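Local coordinates for endo-beta-1,4-glucanase (Bacillus licheniformis, PDB 2JEN), which probably hydrolyses the beta-1,4-glucan backbone of xyloglucan and cellulose in plant cell walls, as a family 12 glycoside hydrolase, at residues 40-45 / 255-260; 46-51 / 90-95; 95-100 / 237-242; 135-140 / 153-158. The protein carries 1 engineered substitution. One frame throughout, in Å; residues are numbered along the deposited sequence. Where two conformers were deposited one is given.

Interaction 1: residues 40-45 / 255-260; sequences YFKNKK and NWDVTV. With SO4 (sulfate ion), chain H; SO4 (sulfate ion), chain B.
Phe-41 and Trp-256 form the close part of the contact between the 40-45 segment and the last strand of the chain. Their side chains cross at about a right angle. CE2 and CZ of Phe-41 both approach the five-membered ring, and CZ lies 3.9 Å from Trp-256 CD1, which sits at the edge of the phenyl ring, near its plane. The ring planes stand 57° apart, an oblique meeting. Met-73 of strand 72-79 and the ring of Tyr-46 touch both aromatics and complete this buried patch.

Beyond Phe-41 the chain leaves its strand and reverses through a type I' turn from Lys-42 to Lys-45, closed by a bond from Lys-45 N to Lys-42 O (3.0 Å), so that strands 38-41 and 46-49 form a beta hairpin. This side is looser and wetter. Lys-45, with CG anti to the backbone N (chi1 -173°) and the rest of the chain extended, reaches across to the strand and gives a hydrogen bond from NZ to Val-258 O (2.8 Å). A water accepts from Lys-45 NZ (2.8 Å) and donates to Asp-257 OD1 (3.1 Å), an atom that also bonds to Tyr-46 OH. Lys-42 passes Asp-257 with its CE, while its NZ pairs with Asp-70. Further out, Asn-43 N and Lys-44 NZ each bind a sulfate, probably from the crystallisation liquor.

Lys-45 NZ, 4.6 Å from Asp-257 OD1 in the conformer given, would probably help to stabilise the carboxylate through the water rather than by direct contact.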
# COMPACT_ATOMS: atom_id res chain seq x y z
N TYR A 40 -4.29 -21.33 7.86
CA TYR A 40 -4.27 -22.74 8.24
C TYR A 40 -3.81 -23.58 7.07
O TYR A 40 -4.05 -23.26 5.89
CB TYR A 40 -5.67 -23.19 8.66
CG TYR A 40 -6.16 -22.56 9.94
CD1 TYR A 40 -6.83 -21.36 9.93
CD2 TYR A 40 -5.89 -23.14 11.18
CE1 TYR A 40 -7.27 -20.76 11.08
CE2 TYR A 40 -6.32 -22.53 12.36
CZ TYR A 40 -7.01 -21.34 12.30
OH TYR A 40 -7.44 -20.73 13.46
N PHE A 41 -3.20 -24.72 7.37
CA PHE A 41 -2.82 -25.68 6.34
C PHE A 41 -2.71 -27.06 6.94
O PHE A 41 -2.79 -27.22 8.16
CB PHE A 41 -1.58 -25.25 5.56
CG PHE A 41 -0.30 -25.19 6.36
CD1 PHE A 41 -0.01 -24.13 7.20
CD2 PHE A 41 0.65 -26.18 6.24
CE1 PHE A 41 1.18 -24.08 7.87
CE2 PHE A 41 1.86 -26.12 6.92
CZ PHE A 41 2.10 -25.10 7.74
N LYS A 42 -2.65 -28.07 6.07
CA LYS A 42 -2.59 -29.48 6.51
C LYS A 42 -3.81 -29.85 7.34
O LYS A 42 -3.69 -30.31 8.48
CB LYS A 42 -1.29 -29.78 7.26
CG LYS A 42 -0.93 -31.27 7.36
CD LYS A 42 -0.32 -31.75 6.01
CE LYS A 42 1.18 -31.31 5.86
NZ LYS A 42 1.73 -31.25 4.44
N ASN A 43 -5.01 -29.66 6.78
CA ASN A 43 -6.25 -29.98 7.47
C ASN A 43 -6.33 -29.31 8.84
O ASN A 43 -6.82 -29.87 9.81
CB ASN A 43 -6.42 -31.51 7.57
CG ASN A 43 -7.83 -31.94 7.94
OD1 ASN A 43 -8.01 -33.00 8.57
ND2 ASN A 43 -8.82 -31.14 7.59
N LYS A 44 -5.89 -28.05 8.88
CA LYS A 44 -5.89 -27.22 10.07
C LYS A 44 -5.04 -27.78 11.23
O LYS A 44 -5.19 -27.33 12.35
CB LYS A 44 -7.28 -26.82 10.55
CG LYS A 44 -8.12 -26.07 9.54
CD LYS A 44 -9.44 -25.61 10.08
CE LYS A 44 -9.37 -24.44 11.04
NZ LYS A 44 -10.70 -23.97 11.56
N LYS A 45 -4.10 -28.66 10.92
CA LYS A 45 -3.13 -29.11 11.94
C LYS A 45 -2.16 -27.99 12.31
O LYS A 45 -1.68 -27.93 13.43
CB LYS A 45 -2.33 -30.30 11.40
CG LYS A 45 -1.41 -30.96 12.42
CD LYS A 45 -0.59 -32.07 11.75
CE LYS A 45 0.48 -32.59 12.70
NZ LYS A 45 1.36 -33.64 12.11
N ASN A 255 10.26 -27.15 3.78
CA ASN A 255 9.86 -28.40 4.40
C ASN A 255 9.45 -28.12 5.83
O ASN A 255 10.14 -27.39 6.53
CB ASN A 255 10.97 -29.45 4.37
CG ASN A 255 10.46 -30.84 4.70
OD1 ASN A 255 9.40 -31.26 4.23
ND2 ASN A 255 11.17 -31.53 5.56
N TRP A 256 8.36 -28.73 6.25
CA TRP A 256 7.84 -28.55 7.60
C TRP A 256 7.01 -29.71 8.05
O TRP A 256 6.10 -30.14 7.34
CB TRP A 256 6.95 -27.30 7.65
CG TRP A 256 6.19 -27.18 8.90
CD1 TRP A 256 4.86 -27.42 9.09
CD2 TRP A 256 6.72 -26.84 10.20
NE1 TRP A 256 4.51 -27.23 10.40
CE2 TRP A 256 5.64 -26.87 11.11
CE3 TRP A 256 7.99 -26.53 10.68
CZ2 TRP A 256 5.79 -26.56 12.43
CZ3 TRP A 256 8.15 -26.27 12.02
CH2 TRP A 256 7.05 -26.24 12.88
N ASP A 257 7.28 -30.22 9.25
CA ASP A 257 6.29 -31.05 9.93
C ASP A 257 6.66 -31.22 11.39
O ASP A 257 7.81 -31.05 11.79
CB ASP A 257 6.12 -32.46 9.30
CG ASP A 257 4.93 -32.57 8.34
OD1 ASP A 257 3.85 -32.01 8.57
OD2 ASP A 257 5.07 -33.28 7.30
N VAL A 258 5.62 -31.45 12.17
CA VAL A 258 5.75 -31.85 13.58
C VAL A 258 4.80 -32.96 13.85
O VAL A 258 3.61 -32.83 13.61
CB VAL A 258 5.42 -30.70 14.57
CG1 VAL A 258 5.62 -31.18 16.03
CG2 VAL A 258 6.26 -29.46 14.27
N THR A 259 5.33 -34.08 14.32
CA THR A 259 4.51 -35.26 14.56
C THR A 259 4.80 -35.85 15.94
O THR A 259 5.96 -36.08 16.25
CB THR A 259 4.76 -36.33 13.48
OG1 THR A 259 4.68 -35.74 12.17
CG2 THR A 259 3.73 -37.44 13.60
N VAL A 260 3.75 -36.07 16.69
CA VAL A 260 3.84 -36.70 18.00
C VAL A 260 3.51 -38.19 17.81
O VAL A 260 2.41 -38.52 17.37
CB VAL A 260 2.85 -36.08 18.95
CG1 VAL A 260 2.88 -36.76 20.31
CG2 VAL A 260 3.06 -34.56 19.05
S SO4 H . -5.28 -29.92 3.30
O1 SO4 H . -4.07 -30.62 3.76
O2 SO4 H . -5.02 -29.27 2.01
O3 SO4 H . -6.33 -30.92 3.12
O4 SO4 H . -5.75 -28.89 4.19
S SO4 B . -13.32 -25.82 9.47
O1 SO4 B . -14.76 -25.82 9.17
O2 SO4 B . -12.98 -24.71 10.36
O3 SO4 B . -13.01 -27.07 10.17
O4 SO4 B . -12.46 -25.70 8.32
O HOH W 1 1.48 -33.83 9.29

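Interaction 2: residues 46-51 / 90-95; sequences YYIFNN and PSIVSG. With XYS (alpha-D-xylopyranose), chain C; GLC (alpha-D-glucopyranose), chain D.
Tyr-47 carries its CG between the backbone N and the carbonyl carbon (chi1 53°), which helps to lay the ring over Val-93, whose CG1 is anti to its own backbone N (chi1 173°). The two side chains lie side by side and point the same way. Val-93 CB sits 3.9 Å from the centre of the Tyr-47 ring, 18° off the ring normal, in a CH-pi contact, and Val-93 CG1 comes within 3.6 Å of Tyr-47 OH. A water in the plane of the ring joins Tyr-47 OH (2.8 Å) to Gly-95 O (2.7 Å). An alanine in place of Tyr-47 would probably uncover Val-93 and leave that water without its hydroxyl mate.

Beneath these side chains the strands run antiparallel. Tyr-47 and Val-93 exchange a pair of hydrogen bonds, the shorter from Val-93 N to Tyr-47 O (2.9 Å), and Phe-49 N reaches Ser-91 O at 2.8 Å. On the same side as Tyr-47, Phe-49 CB borders Val-93 CG2. Further along, Asn-51 ND2 donates to O2 of a bound glucose (2.9 Å) and to a water that in turn donates to Ser-91 OG, tying the sugar site to Ser-91, whose OG also hydrogen-bonds Tyr-89 O.

The reverse side carries Tyr-46, Ile-48, Ile-92 and Ser-94. Ser-94 CB meets the edge of the Tyr-46 ring in its plane, 3.7 Å from CD1. Ile-48 and Ile-92 pack on Met-73 of strand 72-79, in the facing sheet of the sandwich. Within its own sheet strand 46-49 runs between strands 38-41 and 91-95, and strand 234-244 follows beyond 91-95.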
# COMPACT_ATOMS: atom_id res chain seq x y z
N TYR A 46 -1.91 -27.11 11.36
CA TYR A 46 -0.99 -25.99 11.56
C TYR A 46 -1.64 -24.71 11.12
O TYR A 46 -2.55 -24.71 10.29
CB TYR A 46 0.27 -26.17 10.71
CG TYR A 46 0.95 -27.51 10.78
CD1 TYR A 46 1.40 -28.05 11.98
CD2 TYR A 46 1.17 -28.24 9.63
CE1 TYR A 46 2.07 -29.28 12.00
CE2 TYR A 46 1.81 -29.45 9.65
CZ TYR A 46 2.27 -29.96 10.84
OH TYR A 46 2.92 -31.18 10.85
N TYR A 47 -1.10 -23.60 11.61
CA TYR A 47 -1.35 -22.31 10.94
C TYR A 47 -0.14 -21.45 10.99
O TYR A 47 0.62 -21.47 11.95
CB TYR A 47 -2.57 -21.56 11.52
CG TYR A 47 -2.57 -21.34 13.02
CD1 TYR A 47 -3.09 -22.29 13.88
CD2 TYR A 47 -2.09 -20.14 13.58
CE1 TYR A 47 -3.12 -22.05 15.25
CE2 TYR A 47 -2.16 -19.93 14.96
CZ TYR A 47 -2.65 -20.89 15.78
OH TYR A 47 -2.74 -20.65 17.14
N ILE A 48 0.05 -20.69 9.93
CA ILE A 48 1.00 -19.59 9.93
C ILE A 48 0.28 -18.45 10.65
O ILE A 48 -0.88 -18.17 10.39
CB ILE A 48 1.44 -19.16 8.50
CG1 ILE A 48 1.76 -20.38 7.60
CG2 ILE A 48 2.62 -18.22 8.60
CD1 ILE A 48 2.10 -20.04 6.17
N PHE A 49 1.00 -17.80 11.53
CA PHE A 49 0.44 -16.82 12.45
C PHE A 49 1.19 -15.49 12.37
O PHE A 49 2.41 -15.44 12.57
CB PHE A 49 0.55 -17.39 13.88
CG PHE A 49 -0.12 -16.59 14.97
CD1 PHE A 49 -1.32 -15.92 14.77
CD2 PHE A 49 0.42 -16.58 16.23
CE1 PHE A 49 -1.93 -15.22 15.81
CE2 PHE A 49 -0.18 -15.86 17.25
CZ PHE A 49 -1.35 -15.20 17.04
N ASN A 50 0.47 -14.42 12.05
CA ASN A 50 1.07 -13.09 11.90
C ASN A 50 1.19 -12.46 13.28
O ASN A 50 0.50 -11.49 13.63
CB ASN A 50 0.26 -12.23 10.92
CG ASN A 50 1.10 -11.14 10.31
OD1 ASN A 50 2.33 -11.29 10.23
ND2 ASN A 50 0.48 -10.13 9.74
N ASN A 51 2.09 -13.04 14.09
CA ASN A 51 2.23 -12.71 15.51
C ASN A 51 3.10 -11.48 15.67
O ASN A 51 4.27 -11.52 15.34
CB ASN A 51 2.86 -13.91 16.22
CG ASN A 51 3.07 -13.71 17.69
OD1 ASN A 51 3.08 -12.61 18.17
ND2 ASN A 51 3.27 -14.81 18.39
N PRO A 90 6.51 -13.88 13.82
CA PRO A 90 5.81 -14.61 12.75
C PRO A 90 6.29 -16.06 12.78
O PRO A 90 7.48 -16.32 12.97
CB PRO A 90 6.25 -13.88 11.46
CG PRO A 90 7.58 -13.22 11.85
CD PRO A 90 7.38 -12.82 13.31
N SER A 91 5.36 -16.99 12.63
CA SER A 91 5.63 -18.36 12.99
C SER A 91 4.58 -19.29 12.45
O SER A 91 3.49 -18.87 12.04
CB SER A 91 5.67 -18.46 14.52
OG SER A 91 4.57 -17.77 15.09
N ILE A 92 4.94 -20.58 12.43
CA ILE A 92 3.98 -21.67 12.29
C ILE A 92 3.69 -22.23 13.66
O ILE A 92 4.62 -22.50 14.41
CB ILE A 92 4.50 -22.79 11.37
CG1 ILE A 92 4.90 -22.23 10.01
CG2 ILE A 92 3.46 -23.90 11.26
CD1 ILE A 92 5.71 -23.24 9.13
N VAL A 93 2.41 -22.46 13.95
CA VAL A 93 1.94 -23.02 15.24
C VAL A 93 1.40 -24.39 14.97
O VAL A 93 0.51 -24.57 14.14
CB VAL A 93 0.86 -22.11 15.88
CG1 VAL A 93 0.23 -22.75 17.13
CG2 VAL A 93 1.43 -20.75 16.19
N SER A 94 1.81 -25.37 15.78
CA SER A 94 1.08 -26.61 16.03
C SER A 94 0.70 -26.73 17.47
O SER A 94 1.55 -26.57 18.33
CB SER A 94 1.98 -27.79 15.63
OG SER A 94 1.18 -28.97 15.64
N GLY A 95 -0.56 -26.99 17.76
CA GLY A 95 -1.05 -27.08 19.11
C GLY A 95 -1.74 -25.84 19.56
O GLY A 95 -2.59 -25.28 18.86
C1 XYS C . -0.83 -11.32 21.20
C2 XYS C . -1.25 -9.95 20.69
C3 XYS C . -1.39 -9.94 19.16
C4 XYS C . -0.17 -10.64 18.56
C5 XYS C . 0.14 -12.02 19.15
O2 XYS C . -2.52 -9.61 21.27
O3 XYS C . -1.54 -8.62 18.57
O4 XYS C . -0.29 -10.68 17.16
O5 XYS C . 0.25 -11.88 20.53
C1 GLC D . 5.44 -14.66 23.17
C2 GLC D . 4.22 -15.08 22.38
C3 GLC D . 3.13 -14.04 22.51
C4 GLC D . 2.85 -13.83 24.00
C5 GLC D . 4.15 -13.41 24.70
C6 GLC D . 3.89 -13.33 26.21
O2 GLC D . 4.50 -15.34 21.01
O3 GLC D . 1.99 -14.47 21.73
O4 GLC D . 1.90 -12.83 24.22
O5 GLC D . 5.10 -14.44 24.54
O6 GLC D . 3.91 -11.99 26.66
O HOH W 2 -3.80 -22.84 18.48
O HOH W 3 3.37 -17.69 17.60

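Interaction 3: residues 95-100 / 237-242; sequences GWHWTE and SVEFGT. With GLC (alpha-D-glucopyranose), chain D; BGC (beta-D-glucopyranose), chain E; BGC (beta-D-glucopyranose), chain F.
A histidine-carboxylate hydrogen bond, from His-97 to Glu-239, joins the loop after strand 91-95 to strand 234-244 beneath the glycan-binding cleft. ND1 donates to OE2 of Glu-239 over 2.6 Å in a nearly straight bond (166° at the hydrogen). The oxygen is met on its syn side and lies close to the imidazole plane, although ring and carboxylate planes are 46° apart. Glu-239 CG is anti to the carbonyl carbon (chi1 -46°) and the chain beyond is extended, which carries the carboxylate up from the strand. In the conformer given, Ser-237 OG lies 3.0 Å from the same OE2 and 2.9 Å from Trp-96 O, within reach of both acceptors.

The fold is the two-sheet beta jelly roll of family 12, whose concave sheet carries the substrate. Here the loop rises over that sheet: Gly-95 still pairs with Ser-237 as a non-hydrogen-bonded antiparallel bridge, at a spot too tight for a CB. At the other end of the imidazole, NE2 of His-97 gives a hydrogen bond to O3 of a glucose (2.8 Å).

Trp-98 provides a platform for the chain of sugars. One face lies under the neighbouring beta-glucose, C1 of which is 4.0 Å above the plane over the ring centre. Trp-96 CH2 supports the opposite face at 3.4 Å, and the next glucose gives a hydrogen bond from O2 to Trp-98 O (2.9 Å). Phe-49 meets the His-97 ring edge-to-face.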
# COMPACT_ATOMS: atom_id res chain seq x y z
N GLY A 95 -0.56 -26.99 17.76
CA GLY A 95 -1.05 -27.08 19.11
C GLY A 95 -1.74 -25.84 19.56
O GLY A 95 -2.59 -25.28 18.86
N TRP A 96 -1.39 -25.42 20.77
CA TRP A 96 -2.02 -24.29 21.44
C TRP A 96 -1.24 -22.97 21.22
O TRP A 96 -0.02 -22.97 21.12
CB TRP A 96 -2.11 -24.62 22.95
CG TRP A 96 -2.48 -23.52 23.88
CD1 TRP A 96 -3.70 -23.26 24.38
CD2 TRP A 96 -1.58 -22.59 24.50
NE1 TRP A 96 -3.66 -22.20 25.23
CE2 TRP A 96 -2.36 -21.76 25.33
CE3 TRP A 96 -0.21 -22.34 24.40
CZ2 TRP A 96 -1.81 -20.74 26.10
CZ3 TRP A 96 0.34 -21.31 25.12
CH2 TRP A 96 -0.45 -20.52 25.96
N HIS A 97 -1.94 -21.83 21.20
CA HIS A 97 -1.25 -20.55 21.33
C HIS A 97 -2.22 -19.50 21.85
O HIS A 97 -2.84 -18.76 21.09
CB HIS A 97 -0.63 -20.06 20.02
CG HIS A 97 0.25 -18.87 20.23
ND1 HIS A 97 1.61 -18.99 20.44
CD2 HIS A 97 -0.05 -17.56 20.38
CE1 HIS A 97 2.10 -17.79 20.68
NE2 HIS A 97 1.11 -16.90 20.65
N TRP A 98 -2.41 -19.47 23.17
CA TRP A 98 -3.43 -18.63 23.80
C TRP A 98 -4.75 -18.75 23.04
O TRP A 98 -5.41 -17.77 22.72
CB TRP A 98 -2.94 -17.19 23.91
CG TRP A 98 -1.95 -17.00 25.05
CD1 TRP A 98 -2.27 -16.62 26.32
CD2 TRP A 98 -0.54 -17.18 25.03
NE1 TRP A 98 -1.14 -16.54 27.08
CE2 TRP A 98 -0.06 -16.89 26.32
CE3 TRP A 98 0.37 -17.58 24.07
CZ2 TRP A 98 1.27 -16.97 26.66
CZ3 TRP A 98 1.69 -17.68 24.41
CH2 TRP A 98 2.13 -17.38 25.70
N THR A 99 -5.12 -20.00 22.79
CA THR A 99 -6.34 -20.37 22.12
C THR A 99 -7.16 -21.26 23.04
O THR A 99 -6.67 -21.81 24.00
CB THR A 99 -6.03 -21.14 20.80
OG1 THR A 99 -5.05 -22.16 21.02
CG2 THR A 99 -5.56 -20.20 19.70
N GLU A 100 -8.44 -21.40 22.72
CA GLU A 100 -9.26 -22.39 23.43
C GLU A 100 -8.97 -23.74 22.81
O GLU A 100 -9.65 -24.23 21.91
CB GLU A 100 -10.75 -22.07 23.41
CG GLU A 100 -11.67 -23.13 24.10
CD GLU A 100 -11.14 -23.72 25.43
OE1 GLU A 100 -10.90 -22.97 26.39
OE2 GLU A 100 -10.99 -24.97 25.52
N SER A 237 2.40 -27.06 22.69
CA SER A 237 2.64 -26.39 21.40
C SER A 237 4.05 -26.65 20.94
O SER A 237 4.97 -26.64 21.76
CB SER A 237 2.42 -24.88 21.65
OG SER A 237 2.64 -24.08 20.52
N VAL A 238 4.25 -26.78 19.62
CA VAL A 238 5.54 -26.61 18.97
C VAL A 238 5.32 -25.59 17.87
O VAL A 238 4.47 -25.79 16.99
CB VAL A 238 6.10 -27.92 18.40
CG1 VAL A 238 7.35 -27.68 17.59
CG2 VAL A 238 6.35 -28.92 19.55
N GLU A 239 6.08 -24.52 17.96
CA GLU A 239 6.02 -23.42 17.01
C GLU A 239 7.39 -23.22 16.39
O GLU A 239 8.40 -23.54 17.03
CB GLU A 239 5.58 -22.12 17.70
CG GLU A 239 4.42 -22.29 18.63
CD GLU A 239 3.87 -21.03 19.24
OE1 GLU A 239 4.40 -19.93 19.01
OE2 GLU A 239 2.88 -21.17 20.00
N PHE A 240 7.46 -22.69 15.18
CA PHE A 240 8.73 -22.33 14.57
C PHE A 240 8.56 -20.99 13.91
O PHE A 240 7.61 -20.78 13.14
CB PHE A 240 9.16 -23.34 13.51
CG PHE A 240 10.45 -22.97 12.83
CD1 PHE A 240 10.44 -22.32 11.62
CD2 PHE A 240 11.68 -23.24 13.42
CE1 PHE A 240 11.63 -21.93 11.02
CE2 PHE A 240 12.85 -22.85 12.85
CZ PHE A 240 12.84 -22.21 11.63
N GLY A 241 9.47 -20.06 14.19
CA GLY A 241 9.36 -18.76 13.56
C GLY A 241 10.59 -17.94 13.73
O GLY A 241 11.65 -18.47 14.07
N THR A 242 10.48 -16.65 13.39
CA THR A 242 11.60 -15.73 13.49
C THR A 242 11.24 -14.65 14.49
O THR A 242 10.38 -13.83 14.22
CB THR A 242 11.96 -15.12 12.14
OG1 THR A 242 10.81 -14.44 11.62
CG2 THR A 242 12.41 -16.13 11.10
C1 GLC D . 5.44 -14.66 23.17
C2 GLC D . 4.22 -15.08 22.38
C3 GLC D . 3.13 -14.04 22.51
C4 GLC D . 2.85 -13.83 24.00
C5 GLC D . 4.15 -13.41 24.70
C6 GLC D . 3.89 -13.33 26.21
O2 GLC D . 4.50 -15.34 21.01
O3 GLC D . 1.99 -14.47 21.73
O4 GLC D . 1.90 -12.83 24.22
O5 GLC D . 5.10 -14.44 24.54
O6 GLC D . 3.91 -11.99 26.66
C2 BGC E . -0.19 -12.54 25.45
C3 BGC E . -1.63 -13.05 25.45
C4 BGC E . -2.22 -13.04 24.05
C5 BGC E . -1.32 -13.73 23.05
C6 BGC E . -1.73 -13.57 21.57
C1 BGC E . 0.58 -13.32 24.43
O2 BGC E . 0.46 -12.72 26.71
O3 BGC E . -2.45 -12.24 26.29
O4 BGC E . -3.42 -13.80 24.10
O5 BGC E . -0.02 -13.20 23.19
O6 BGC E . -1.99 -12.20 21.22
C2 BGC F . -5.68 -14.17 23.43
C3 BGC F . -7.04 -13.53 23.23
C4 BGC F . -7.40 -12.62 24.39
C5 BGC F . -6.28 -11.62 24.63
C6 BGC F . -6.60 -10.65 25.77
C1 BGC F . -4.64 -13.11 23.79
O2 BGC F . -5.29 -14.90 22.26
O3 BGC F . -8.04 -14.53 23.11
O4 BGC F . -8.63 -11.96 24.11
O5 BGC F . -5.08 -12.33 24.89
O6 BGC F . -6.26 -11.23 27.01

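Interaction 4: residues 135-140 / 153-158; sequences AYDIWL and TDAIMI. Engineered in segment 153-158: Ala-155 (natural residue Glu). With GLC (alpha-D-glucopyranose), chain G.
Thr-153 and Asp-154 both face Leu-140 in a classic beta bulge at the start of this antiparallel pairing. Thr-153 N donates to Leu-140 O at 2.9 Å, whereas the bond from Asp-154 N to the same oxygen is weak (3.5 Å). Asp-154 O accepts Leu-140 N (2.9 Å), and its carboxylate turns to Lys-233 and Asn-198.

Ala-155, an engineered replacement for glutamate, follows on the cleft side. Its CB lies 3.6 Å from CZ3 of Trp-139. The indole presents its edge to a bound glucose, with CH2 3.3 Å from O3 of the sugar, and one face lies against CG of Asp-137. An alanine in place of Trp-139 would probably open a gap beside Ala-155 and leave both the glucose and the Asp-137 carboxylate without this neighbour.

Ile-156 returns to the opposite side. Its O takes Ile-138 N at 2.8 Å, and its CD1 meets Leu-140 CD1 (3.9 Å). Met-157 again faces the cleft, laying CG beside Asp-137 OD1 (3.6 Å) and CE near the glucose. Ile-158 closes the series: its O accepts Tyr-136 N, and its CD1 packs on Ile-138 CD1.

Asp-137 OD1 is buried here with no partner in the model, a polar atom set among the groups that line the sugar site. On the other side Ile-138, Ile-156 and Ile-158 press on helix 215-225, and this apolar layer holds the paired strands against the helix, leaving Asp-137, Trp-139 and Met-157 to form a polar and aromatic wall turned to the glucose.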
# COMPACT_ATOMS: atom_id res chain seq x y z
N ALA A 135 13.81 -19.82 15.27
CA ALA A 135 13.74 -20.58 16.50
C ALA A 135 12.43 -21.34 16.65
O ALA A 135 11.35 -20.79 16.37
CB ALA A 135 13.92 -19.67 17.72
N TYR A 136 12.53 -22.57 17.15
CA TYR A 136 11.40 -23.25 17.71
C TYR A 136 11.03 -22.63 19.04
O TYR A 136 11.93 -22.23 19.80
CB TYR A 136 11.66 -24.72 17.96
CG TYR A 136 11.66 -25.57 16.71
CD1 TYR A 136 10.47 -26.07 16.20
CD2 TYR A 136 12.84 -25.85 16.01
CE1 TYR A 136 10.46 -26.82 15.05
CE2 TYR A 136 12.83 -26.60 14.85
CZ TYR A 136 11.63 -27.11 14.37
OH TYR A 136 11.61 -27.88 13.21
N ASP A 137 9.75 -22.60 19.33
CA ASP A 137 9.20 -22.18 20.64
C ASP A 137 8.22 -23.24 21.07
O ASP A 137 7.23 -23.51 20.35
CB ASP A 137 8.53 -20.81 20.54
CG ASP A 137 8.45 -20.05 21.84
OD1 ASP A 137 9.28 -20.23 22.75
OD2 ASP A 137 7.59 -19.19 21.95
N ILE A 138 8.55 -23.93 22.16
CA ILE A 138 7.76 -25.04 22.66
C ILE A 138 7.18 -24.63 24.00
O ILE A 138 7.91 -24.21 24.90
CB ILE A 138 8.66 -26.28 22.81
CG1 ILE A 138 9.30 -26.70 21.48
CG2 ILE A 138 7.89 -27.45 23.45
CD1 ILE A 138 10.78 -26.67 21.43
N TRP A 139 5.86 -24.69 24.13
CA TRP A 139 5.16 -24.25 25.32
C TRP A 139 4.71 -25.45 26.14
O TRP A 139 4.22 -26.43 25.57
CB TRP A 139 3.94 -23.42 24.97
CG TRP A 139 4.24 -22.11 24.37
CD1 TRP A 139 3.99 -21.70 23.08
CD2 TRP A 139 4.81 -20.99 25.05
NE1 TRP A 139 4.39 -20.40 22.93
CE2 TRP A 139 4.89 -19.94 24.14
CE3 TRP A 139 5.26 -20.77 26.36
CZ2 TRP A 139 5.38 -18.71 24.48
CZ3 TRP A 139 5.73 -19.55 26.69
CH2 TRP A 139 5.79 -18.52 25.78
N LEU A 140 4.86 -25.33 27.46
CA LEU A 140 4.40 -26.36 28.39
C LEU A 140 3.50 -25.74 29.45
O LEU A 140 3.63 -24.58 29.80
CB LEU A 140 5.59 -27.08 29.05
CG LEU A 140 6.56 -27.77 28.09
CD1 LEU A 140 7.73 -26.91 27.68
CD2 LEU A 140 7.03 -29.11 28.70
N THR A 153 3.78 -22.64 31.92
CA THR A 153 4.75 -22.79 32.99
C THR A 153 6.20 -22.73 32.51
O THR A 153 7.11 -22.36 33.27
CB THR A 153 4.53 -24.11 33.76
OG1 THR A 153 4.58 -25.19 32.84
CG2 THR A 153 3.18 -24.11 34.45
N ASP A 154 6.44 -23.11 31.26
CA ASP A 154 7.77 -23.20 30.71
C ASP A 154 7.72 -22.99 29.20
O ASP A 154 6.74 -23.36 28.54
CB ASP A 154 8.38 -24.59 30.92
CG ASP A 154 8.38 -25.05 32.37
OD1 ASP A 154 7.36 -25.59 32.83
OD2 ASP A 154 9.41 -24.86 33.06
N ALA A 155 8.80 -22.43 28.70
CA ALA A 155 9.09 -22.31 27.29
C ALA A 155 10.45 -22.93 27.02
O ALA A 155 11.41 -22.67 27.77
CB ALA A 155 9.10 -20.86 26.84
N ILE A 156 10.55 -23.68 25.91
CA ILE A 156 11.81 -24.16 25.40
C ILE A 156 12.01 -23.56 24.01
O ILE A 156 11.10 -23.64 23.19
CB ILE A 156 11.84 -25.68 25.33
CG1 ILE A 156 11.63 -26.28 26.71
CG2 ILE A 156 13.12 -26.16 24.66
CD1 ILE A 156 11.39 -27.84 26.62
N MET A 157 13.14 -22.93 23.78
CA MET A 157 13.46 -22.38 22.49
C MET A 157 14.65 -23.12 21.89
O MET A 157 15.62 -23.45 22.60
CB MET A 157 13.82 -20.91 22.60
CG MET A 157 12.80 -20.08 23.27
SD MET A 157 13.05 -18.34 22.95
CE MET A 157 12.34 -18.18 21.30
N ILE A 158 14.62 -23.36 20.60
CA ILE A 158 15.70 -24.03 19.88
C ILE A 158 16.02 -23.17 18.69
O ILE A 158 15.26 -23.17 17.70
CB ILE A 158 15.36 -25.48 19.51
CG1 ILE A 158 14.88 -26.29 20.72
CG2 ILE A 158 16.57 -26.13 18.81
CD1 ILE A 158 14.41 -27.68 20.42
C1 GLC G . 10.25 -16.60 24.21
C2 GLC G . 9.35 -15.86 25.20
C3 GLC G . 7.92 -16.07 24.79
C4 GLC G . 7.72 -15.48 23.40
C5 GLC G . 8.69 -16.24 22.49
C6 GLC G . 8.53 -15.92 21.00
O1 GLC G . 11.61 -16.52 24.54
O2 GLC G . 9.42 -16.31 26.54
O3 GLC G . 7.15 -15.52 25.86
O4 GLC G . 6.41 -15.71 22.95
O5 GLC G . 10.02 -16.00 22.94
O6 GLC G . 8.63 -14.54 20.74

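Interaction 1 is the most peripheral of the four, partly buried and mixing an aromatic patch with lysine, water and sulfate; the other three are buried. Interactions 1 and 2 share the 38-41/46-49 hairpin and meet at Tyr-46. Interactions 2 and 3 share Gly-95 and touch the same glucose. Strand 234-244 then connects interaction 3 to interaction 4 by backbone bonds to strand 131-141. Interactions 2 and 4 rest on antiparallel backbone pairing, with a largely apolar side, interaction 3 on side-chain polar bonds, and Trp-256 links both sheets by packing on Phe-240.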